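PDB 6B4R: KauB from Pseudomonas aeruginosa PAO1, which oxidises a broad range of aldehydes, among them aminoaldehydes, to the corresponding acids, with NAD(P)+ as electron acceptor. Local coordinates for the interface of chains A and C and the interface of chains A and B. Sequence-based numbering; all coordinates share one arbitrary frame. Chains: chain A/B, KauB; chain C, KauB.

Contact 1: the interface of chains A and C. Residues chain A 451, 469-470, 474-475, 477; chain C 263, 489-490.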
# COMPACT_ATOMS: atom_id res chain seq x y z
N GLY A 451 -4.50 14.67 16.02
CA GLY A 451 -4.63 14.10 14.69
C GLY A 451 -3.86 14.87 13.63
O GLY A 451 -3.40 14.30 12.64
N GLY A 469 -9.63 13.65 14.99
CA GLY A 469 -9.14 13.86 16.34
C GLY A 469 -8.69 12.64 17.12
O GLY A 469 -9.05 11.51 16.80
N PHE A 470 -7.86 12.88 18.13
CA PHE A 470 -7.57 11.88 19.15
C PHE A 470 -8.61 12.04 20.24
O PHE A 470 -9.22 13.10 20.36
CB PHE A 470 -6.19 12.12 19.77
CG PHE A 470 -5.04 11.58 18.95
CD1 PHE A 470 -4.98 11.79 17.58
CD2 PHE A 470 -4.00 10.90 19.57
CE1 PHE A 470 -3.92 11.30 16.83
CE2 PHE A 470 -2.94 10.41 18.83
CZ PHE A 470 -2.89 10.61 17.46
N GLY A 474 -13.00 13.07 18.46
CA GLY A 474 -13.67 12.23 17.48
C GLY A 474 -12.88 11.00 17.08
O GLY A 474 -11.82 10.72 17.64
N ASN A 475 -13.41 10.26 16.12
CA ASN A 475 -12.74 9.08 15.57
C ASN A 475 -12.86 9.06 14.05
O ASN A 475 -13.79 9.65 13.49
CB ASN A 475 -13.33 7.80 16.16
CG ASN A 475 -14.78 7.58 15.75
OD1 ASN A 475 -15.58 8.51 15.76
ND2 ASN A 475 -15.11 6.35 15.39
N ARG A 477 -11.08 9.61 10.03
CA ARG A 477 -10.39 10.72 9.38
C ARG A 477 -11.11 11.21 8.12
O ARG A 477 -11.56 10.40 7.31
CB ARG A 477 -8.95 10.31 9.03
CG ARG A 477 -8.07 9.98 10.24
CD ARG A 477 -7.85 11.21 11.11
NE ARG A 477 -6.95 10.96 12.24
CZ ARG A 477 -7.36 10.70 13.47
NH1 ARG A 477 -8.66 10.63 13.75
NH2 ARG A 477 -6.48 10.49 14.44
N ARG C 263 -13.26 4.61 21.43
CA ARG C 263 -13.43 3.81 20.22
C ARG C 263 -13.94 2.42 20.58
O ARG C 263 -13.42 1.78 21.49
CB ARG C 263 -12.12 3.68 19.44
CG ARG C 263 -11.62 4.98 18.83
CD ARG C 263 -10.72 5.73 19.79
NE ARG C 263 -10.18 6.95 19.19
CZ ARG C 263 -10.74 8.14 19.28
NH1 ARG C 263 -11.88 8.29 19.95
NH2 ARG C 263 -10.17 9.19 18.70
N GLU C 489 -3.89 5.37 16.23
CA GLU C 489 -4.48 6.62 15.76
C GLU C 489 -3.62 7.18 14.63
O GLU C 489 -2.40 7.07 14.66
CB GLU C 489 -4.56 7.64 16.90
CG GLU C 489 -5.64 7.37 17.93
CD GLU C 489 -7.03 7.72 17.43
OE1 GLU C 489 -7.15 8.27 16.32
OE2 GLU C 489 -8.00 7.44 18.16
N LEU C 490 -4.27 7.78 13.64
CA LEU C 490 -3.56 8.43 12.56
C LEU C 490 -3.13 9.85 12.94
O LEU C 490 -3.91 10.60 13.53
CB LEU C 490 -4.42 8.47 11.29
CG LEU C 490 -4.48 7.19 10.46
CD1 LEU C 490 -5.51 7.33 9.36
CD2 LEU C 490 -3.11 6.87 9.87
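The ring of A:Phe470 takes CB of C:Glu489 on one face, 3.7 Å from the ring centroid to that CB and displaced toward the rim, a CH-pi contact in which the two side chains slide past each other in opposite directions. The guanidinium of A:Arg477 is met at its edge instead: the backbone O of C:Leu490 lies in its plane, 2.7 Å from NH2, and that nitrogen sits on a lone pair of the carbonyl in a nearly straight bond (168° at H). The third flat group, the guanidinium of C:Arg263, has CB of A:Asn475 above its centre, while the backbone O of A:Gly469 and the carboxylate of C:Glu489 lie at its edge.

C:Glu489 links the two arginines. Its chain bends at chi2 (-76°), and OE1 forms a salt bridge with A:Arg477 NH2 at 3.0 Å, although the hydrogen bond of this pair is weak. The other oxygen, OE2, is gripped within chain C by NE and NH2 of C:Arg263, side-on. With its guanidinium held by that carboxylate, C:Arg263 gives NH2 to the backbone O of A:Gly474, a bent bond (124° at H) that leaves the oxygen well out of the guanidinium plane. A:Arg477 NH1 also donates within chain A to A:Gly469 O at 3.2 Å, from above the carbonyl plane.

This polar subunit interface of the aldehyde dehydrogenase assembly joins chain A around 3-10 helix 471-473 and strand 474-475 to the starts of chain C strands 263-267 and 488-496; its centre lies about 7 Å from A:Glu267, the family's general-base glutamate, whose surroundings it may help to brace.

Contact 2: the interface of chains A and C. Residues chain A 451, 465-466, 482; chain C 141, 153, 490-492, 494.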
# COMPACT_ATOMS: atom_id res chain seq x y z
N GLY A 451 -4.50 14.67 16.02
CA GLY A 451 -4.63 14.10 14.69
C GLY A 451 -3.86 14.87 13.63
O GLY A 451 -3.40 14.30 12.64
N ALA A 465 -3.90 15.07 3.24
CA ALA A 465 -3.71 14.95 4.68
C ALA A 465 -4.98 14.51 5.40
O ALA A 465 -5.99 15.21 5.37
CB ALA A 465 -3.21 16.27 5.26
N PRO A 466 -4.93 13.34 6.05
CA PRO A 466 -6.06 12.87 6.87
C PRO A 466 -6.36 13.86 7.99
O PRO A 466 -5.44 14.45 8.56
CB PRO A 466 -5.56 11.53 7.43
CG PRO A 466 -4.07 11.59 7.31
CD PRO A 466 -3.80 12.40 6.08
N HIS A 482 -7.88 7.72 3.37
CA HIS A 482 -8.37 7.14 4.61
C HIS A 482 -9.85 7.42 4.83
O HIS A 482 -10.55 6.67 5.51
CB HIS A 482 -7.56 7.65 5.81
CG HIS A 482 -6.15 7.13 5.85
ND1 HIS A 482 -5.85 5.79 5.89
CD2 HIS A 482 -4.96 7.78 5.87
CE1 HIS A 482 -4.54 5.63 5.92
NE2 HIS A 482 -3.98 6.82 5.90
N GLU C 141 3.07 6.51 5.92
CA GLU C 141 2.99 7.21 4.64
C GLU C 141 3.64 8.59 4.61
O GLU C 141 3.67 9.31 5.61
CB GLU C 141 1.52 7.32 4.21
CG GLU C 141 0.84 5.97 4.07
CD GLU C 141 -0.67 6.08 3.91
OE1 GLU C 141 -1.23 7.15 4.25
OE2 GLU C 141 -1.29 5.11 3.45
N VAL C 153 2.27 10.81 7.46
CA VAL C 153 1.04 10.19 7.92
C VAL C 153 1.38 8.92 8.69
O VAL C 153 1.56 7.86 8.10
CB VAL C 153 0.11 9.84 6.75
CG1 VAL C 153 -1.19 9.24 7.26
CG2 VAL C 153 -0.16 11.06 5.89
N LEU C 490 -4.27 7.78 13.64
CA LEU C 490 -3.56 8.43 12.56
C LEU C 490 -3.13 9.85 12.94
O LEU C 490 -3.91 10.60 13.53
CB LEU C 490 -4.42 8.47 11.29
CG LEU C 490 -4.48 7.19 10.46
CD1 LEU C 490 -5.51 7.33 9.36
CD2 LEU C 490 -3.11 6.87 9.87
N LYS C 491 -1.90 10.20 12.60
CA LYS C 491 -1.42 11.56 12.80
C LYS C 491 -0.86 12.12 11.50
O LYS C 491 -0.03 11.49 10.85
CB LYS C 491 -0.34 11.59 13.88
CG LYS C 491 0.35 12.94 14.00
CD LYS C 491 1.42 12.93 15.07
CE LYS C 491 0.80 12.85 16.46
NZ LYS C 491 1.85 12.83 17.52
N ALA C 492 -1.34 13.30 11.12
CA ALA C 492 -0.82 13.99 9.94
C ALA C 492 0.09 15.13 10.36
O ALA C 492 -0.38 16.18 10.80
CB ALA C 492 -1.97 14.51 9.08
N TRP C 494 2.37 17.94 9.17
CA TRP C 494 2.75 18.77 8.03
C TRP C 494 3.81 19.80 8.40
O TRP C 494 3.54 20.74 9.15
CB TRP C 494 1.52 19.44 7.41
CG TRP C 494 1.13 18.85 6.09
CD1 TRP C 494 1.06 19.49 4.89
CD2 TRP C 494 0.77 17.49 5.83
NE1 TRP C 494 0.67 18.62 3.90
CE2 TRP C 494 0.49 17.38 4.46
CE3 TRP C 494 0.66 16.35 6.63
CZ2 TRP C 494 0.11 16.18 3.86
CZ3 TRP C 494 0.27 15.16 6.05
CH2 TRP C 494 0.00 15.08 4.67
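A:His482 and C:Glu141 reach toward each other tip to tip, with ring and carboxylate planes 23° apart. NE2 of the imidazole donates to OE1 of the carboxylate at 3.2 Å, but the bond is bent (135° at H) and the donor stands above the carboxylate plane. The acid could favour a protonated imidazole. In the aldehyde dehydrogenase family, strands such as C:140-142, C:149-157 and C:488-496 form the oligomerisation region, and here all three face chain A.

C:Leu490 comes to the same imidazole from another direction: its CD1 lies over the centre of one ring face, 3.6 Å from the centroid, with the two side chains crossing obliquely. CG of C:Leu490 is anti to the carbonyl carbon (chi1 -80°), and the chain runs on extended at chi2, which carries CD1 to the ring.

A:Pro466 and C:Val153 also meet tip to tip, the proline CG lying 3.7 Å from CG1 of the valine; the same CG is 4.0 Å from CB of C:Ala492. One residue earlier in chain A, the methyl CB of A:Ala465 sits over the six-membered ring of C:Trp494, toward its rim, 3.5 Å from CH2. The backbone N of C:Ala492 donates to O of A:Gly451 at 2.7 Å.

Contact 3: the interface of chains A and B. Residues chain A 141-142, 150, 152, 154; chain B 141-142, 150, 152, 154.
A:Val142 and B:Val142 meet through their CG2 methyls, 3.6 Å apart, with the two side chains crossing at about a right angle. Beside them A:Leu152 and B:Leu152 do the same, CD2 against CD2 at 3.7 Å. These like-with-like pairs follow from the two-fold relation of the chains and form the tightly packed part of the patch. In each valine CG1 is anti to the backbone N (178° in chain A, 180° in chain B), which leaves CG2 as the branch directed at its twin.

The flanks are looser. A:Leu152 CD1 and B:Leu150 CD2 approach tip to tip at 4.0 Å, and the reverse pair, A:Leu150 CD2 with B:Leu152 CD1, stands at 4.2 Å. Farther out, the methyl CG2 of A:Thr154 is 4.3 Å from B:Val142 CG1, and the hydroxyl OG1 of this threonine points away from that valine. The carboxylates of both Glu141 residues are likewise directed away from the other chain.

An antiparallel bridge pairs A:Glu141 with B:Glu141, yet within this patch no nitrogen or oxygen comes within hydrogen-bonding distance of the other side, and the cohesion is apolar. In family terms the strands 140-142 and 149-157 belong to the oligomerisation region, and this contact probably joins dimers into a tetramer. The backbone O of B:Glu141 receives the methyl CG2 of A:Val142 at 3.5 Å.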
# COMPACT_ATOMS: atom_id res chain seq x y z
N GLU A 141 -6.79 -5.90 -2.06
CA GLU A 141 -5.67 -6.78 -1.75
C GLU A 141 -5.84 -8.23 -2.19
O GLU A 141 -6.96 -8.73 -2.31
CB GLU A 141 -5.37 -6.72 -0.25
CG GLU A 141 -5.14 -5.31 0.28
CD GLU A 141 -5.15 -5.24 1.80
OE1 GLU A 141 -5.81 -6.09 2.43
OE2 GLU A 141 -4.50 -4.34 2.36
N VAL A 142 -4.72 -8.90 -2.44
CA VAL A 142 -4.67 -10.34 -2.62
C VAL A 142 -3.67 -10.91 -1.62
O VAL A 142 -2.50 -10.53 -1.62
CB VAL A 142 -4.21 -10.73 -4.04
CG1 VAL A 142 -4.14 -12.25 -4.17
CG2 VAL A 142 -5.16 -10.16 -5.08
N LEU A 150 -7.15 -18.94 -3.38
CA LEU A 150 -7.11 -17.52 -3.73
C LEU A 150 -7.82 -16.70 -2.66
O LEU A 150 -8.99 -16.92 -2.36
CB LEU A 150 -7.75 -17.28 -5.09
CG LEU A 150 -7.88 -15.83 -5.57
CD1 LEU A 150 -6.51 -15.18 -5.75
CD2 LEU A 150 -8.68 -15.75 -6.85
N LEU A 152 -8.96 -13.00 -1.59
CA LEU A 152 -9.22 -11.62 -1.97
C LEU A 152 -9.72 -10.81 -0.79
O LEU A 152 -10.61 -11.25 -0.05
CB LEU A 152 -10.25 -11.57 -3.10
CG LEU A 152 -9.94 -12.39 -4.35
CD1 LEU A 152 -11.07 -12.28 -5.36
CD2 LEU A 152 -8.62 -11.95 -4.96
N THR A 154 -11.40 -7.30 -0.40
CA THR A 154 -11.98 -6.19 -1.15
C THR A 154 -12.85 -5.28 -0.29
O THR A 154 -13.26 -5.66 0.80
CB THR A 154 -12.81 -6.70 -2.35
OG1 THR A 154 -13.80 -7.63 -1.89
CG2 THR A 154 -11.91 -7.38 -3.37
N GLU B 141 -2.56 -7.01 -5.47
CA GLU B 141 -3.54 -5.97 -5.76
C GLU B 141 -4.79 -6.45 -6.48
O GLU B 141 -4.76 -7.41 -7.26
CB GLU B 141 -2.88 -4.84 -6.56
CG GLU B 141 -1.80 -4.08 -5.81
CD GLU B 141 -0.94 -3.23 -6.72
OE1 GLU B 141 -0.57 -3.71 -7.82
OE2 GLU B 141 -0.62 -2.08 -6.34
N VAL B 142 -5.90 -5.77 -6.20
CA VAL B 142 -7.14 -5.92 -6.96
C VAL B 142 -7.58 -4.55 -7.46
O VAL B 142 -7.88 -3.66 -6.66
CB VAL B 142 -8.27 -6.52 -6.10
CG1 VAL B 142 -9.54 -6.65 -6.93
CG2 VAL B 142 -7.85 -7.87 -5.54
N LEU B 150 -13.25 -8.86 -12.84
CA LEU B 150 -12.28 -8.96 -11.75
C LEU B 150 -10.86 -8.75 -12.27
O LEU B 150 -10.38 -9.52 -13.11
CB LEU B 150 -12.40 -10.32 -11.04
CG LEU B 150 -11.42 -10.58 -9.89
CD1 LEU B 150 -11.54 -9.52 -8.81
CD2 LEU B 150 -11.62 -11.97 -9.31
N LEU B 152 -7.14 -8.84 -11.28
CA LEU B 152 -6.11 -9.25 -10.33
C LEU B 152 -4.72 -8.80 -10.78
O LEU B 152 -4.37 -8.95 -11.95
CB LEU B 152 -6.14 -10.76 -10.14
CG LEU B 152 -7.48 -11.37 -9.71
CD1 LEU B 152 -7.38 -12.88 -9.59
CD2 LEU B 152 -7.94 -10.75 -8.40
N THR B 154 -0.98 -9.67 -9.52
CA THR B 154 -0.21 -10.50 -8.60
C THR B 154 1.26 -10.62 -8.99
O THR B 154 1.66 -10.19 -10.07
CB THR B 154 -0.81 -11.92 -8.50
OG1 THR B 154 -0.76 -12.56 -9.79
CG2 THR B 154 -2.25 -11.86 -8.03

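Contact 1 and contact 2 are neighbouring patches of one A-C interface, their C-alpha centres about 10 Å apart, and they share A:Gly451 and C:Leu490; strand 488-496 of chain C runs through both. Contact 3, between chains A and B, lies about 29 Å from contact 1 and 26 Å from contact 2. It uses strands 140-142 and 149-157, which in their chain C copies also serve contact 2, so one pair of strands faces two different partners. Contact 1, near A:Glu267, could couple pairing to the catalytic region, whereas contact 3, some 29 Å from that glutamate, probably serves assembly of the four deposited chains.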